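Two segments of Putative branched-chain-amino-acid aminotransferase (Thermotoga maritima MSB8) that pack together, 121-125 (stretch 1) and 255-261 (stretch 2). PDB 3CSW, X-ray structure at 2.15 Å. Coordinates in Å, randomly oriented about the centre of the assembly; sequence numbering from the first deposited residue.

Stretch 1, residues 121-125: LETGV
Stretch 2 (255-261) FFEEEPG

What backbone shapes meet here? Residues 121-125 carry a type I beta turn from Leu 121 to Gly 124, closed by a hydrogen bond from Gly 124 N to Leu 121 O at 3.1 Å. Glu 122 and Thr 123 occupy its corners, with phi/psi of -64/-34 and -74/-7; Leu 121 precedes them at -106/21. Gly 124 then swings to 88/159, and Val 125 is extended at -120/165. The partner, 255-261, is an irregular segment: Phe 255 at -93/-37, Phe 256 extended at -154/165, Glu 257 and Glu 258 at -96/-54 and -123/-50, Glu 259 at -102/132, then Pro 260 at -61/154 and Gly 261 at -63/166, the N-cap position of a helix. The CA atoms of Thr 123 and Glu 258 lie 5.9 Å apart, and those of Gly 124 and Pro 260 6.8 Å.

How does Phe 256 reach the turn when its CA-to-CB bond points sideways? Its chi1 of 65° (p) and chi2 of 84° carry the far end of the ring closer to the other segment. There the ring presents its edge: Thr 123 O lies 3.4 Å from Phe 256 CE1, and Gly 124 CA lies 3.8 Å from Phe 256 CZ, both near the ring plane. An aromatic edge carries slight positive charge, so a carbonyl oxygen is a congenial neighbour. The contact therefore joins a side chain to the backbone of the turn.

Why does glycine suit position 124? An ideal CB on Gly 124 would point toward the other segment and sit 2.5 Å from Phe 256 CZ, a clash. The backbone angles call for glycine on their own account as well, since a CB would be jammed against the carbonyl oxygen of Thr 123. The bare CA thus leaves room for the tip of the phenylalanine ring in a buried spot.

What does Pro 260 contribute? Its CA-to-CB bond points toward the turn, and its C-gamma exo ring brings Pro 260 CG to 3.2 Å from Glu 122 O, a close van der Waals approach. Glu 122 itself points sideways and is modelled only as far as CB, so its carboxylate cannot be placed. The main chain of Glu 258 also borders the turn, with its O 4.2 Å from Thr 123 CA.

What do the remaining side chains do? Thr 123, chi1 174° (t), starts away from the partner, as do the three glutamates of the second segment. Glu 257 has chi angles of -55°, -56° and -49°, Glu 258 of -53°, -83° and 32°, and Glu 259 of -74°, -71° and -21°, so all three are m at chi1 and chi2. Leu 121 (m, t), Val 125 (m) and Phe 255 (m, chi2 -74°) make no contact across. No hydrogen bond links the modelled atoms of the two segments, and just 162 Å² is buried between them.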

# COMPACT_ATOMS: atom_id res chain seq x y z
N LEU A 121 11.43 36.74 -0.51
CA LEU A 121 11.55 35.48 0.18
C LEU A 121 13.00 35.21 0.58
O LEU A 121 13.38 34.08 0.83
CB LEU A 121 11.00 34.35 -0.71
CG LEU A 121 9.58 34.53 -1.28
CD1 LEU A 121 9.21 33.37 -2.16
CD2 LEU A 121 8.52 34.71 -0.19
N GLU A 122 13.82 36.26 0.66
CA GLU A 122 15.23 36.11 1.03
C GLU A 122 15.36 35.59 2.46
O GLU A 122 16.28 34.84 2.77
CB GLU A 122 16.00 37.44 0.87
N THR A 123 14.43 35.99 3.33
CA THR A 123 14.36 35.53 4.72
C THR A 123 13.85 34.06 4.94
O THR A 123 13.86 33.55 6.07
CB THR A 123 13.45 36.49 5.52
OG1 THR A 123 13.26 35.99 6.85
CG2 THR A 123 12.08 36.64 4.83
N GLY A 124 13.39 33.39 3.90
CA GLY A 124 12.93 32.01 4.01
C GLY A 124 11.45 31.88 4.37
O GLY A 124 10.83 32.82 4.88
N VAL A 125 10.87 30.71 4.08
CA VAL A 125 9.46 30.49 4.39
C VAL A 125 9.32 29.31 5.36
O VAL A 125 10.29 28.56 5.59
CB VAL A 125 8.62 30.24 3.10
CG1 VAL A 125 8.75 31.42 2.12
CG2 VAL A 125 9.01 28.90 2.41
N PHE A 255 15.92 25.38 9.93
CA PHE A 255 17.17 25.21 9.18
C PHE A 255 18.10 26.42 9.36
O PHE A 255 19.32 26.25 9.38
CB PHE A 255 16.88 25.01 7.69
CG PHE A 255 16.12 23.78 7.41
CD1 PHE A 255 16.74 22.54 7.49
CD2 PHE A 255 14.76 23.83 7.12
CE1 PHE A 255 16.02 21.38 7.27
CE2 PHE A 255 14.05 22.67 6.89
CZ PHE A 255 14.68 21.45 6.97
N PHE A 256 17.52 27.61 9.43
CA PHE A 256 18.29 28.83 9.64
C PHE A 256 17.46 29.92 10.30
O PHE A 256 16.24 29.84 10.38
CB PHE A 256 18.92 29.35 8.34
CG PHE A 256 17.93 29.79 7.29
CD1 PHE A 256 17.40 31.07 7.32
CD2 PHE A 256 17.59 28.94 6.23
CE1 PHE A 256 16.52 31.49 6.34
CE2 PHE A 256 16.72 29.36 5.25
CZ PHE A 256 16.18 30.64 5.30
N GLU A 257 18.17 30.94 10.80
CA GLU A 257 17.56 32.08 11.50
C GLU A 257 17.34 33.25 10.56
O GLU A 257 16.21 33.73 10.42
CB GLU A 257 18.44 32.51 12.68
CG GLU A 257 18.77 31.37 13.68
CD GLU A 257 17.51 30.69 14.25
OE1 GLU A 257 16.61 31.43 14.71
OE2 GLU A 257 17.42 29.43 14.24
N GLU A 258 18.40 33.66 9.87
CA GLU A 258 18.36 34.84 8.99
C GLU A 258 18.75 34.56 7.54
O GLU A 258 18.06 34.98 6.61
CB GLU A 258 19.32 35.92 9.52
CG GLU A 258 19.15 36.32 11.00
CD GLU A 258 18.06 37.34 11.23
OE1 GLU A 258 17.05 37.35 10.47
OE2 GLU A 258 18.21 38.15 12.17
N GLU A 259 19.89 33.91 7.35
CA GLU A 259 20.45 33.72 6.01
C GLU A 259 20.18 32.32 5.49
O GLU A 259 20.40 31.36 6.20
CB GLU A 259 21.96 33.94 6.04
CG GLU A 259 22.38 35.39 6.17
CD GLU A 259 22.11 36.21 4.91
OE1 GLU A 259 21.98 35.61 3.81
OE2 GLU A 259 22.04 37.46 5.03
N PRO A 260 19.69 32.21 4.24
CA PRO A 260 19.59 30.89 3.62
C PRO A 260 20.94 30.24 3.52
O PRO A 260 21.96 30.93 3.44
CB PRO A 260 19.04 31.19 2.22
CG PRO A 260 18.44 32.51 2.32
CD PRO A 260 19.18 33.27 3.36
N GLY A 261 20.97 28.92 3.48
CA GLY A 261 22.24 28.23 3.37
C GLY A 261 22.92 28.56 2.05
O GLY A 261 22.28 29.08 1.12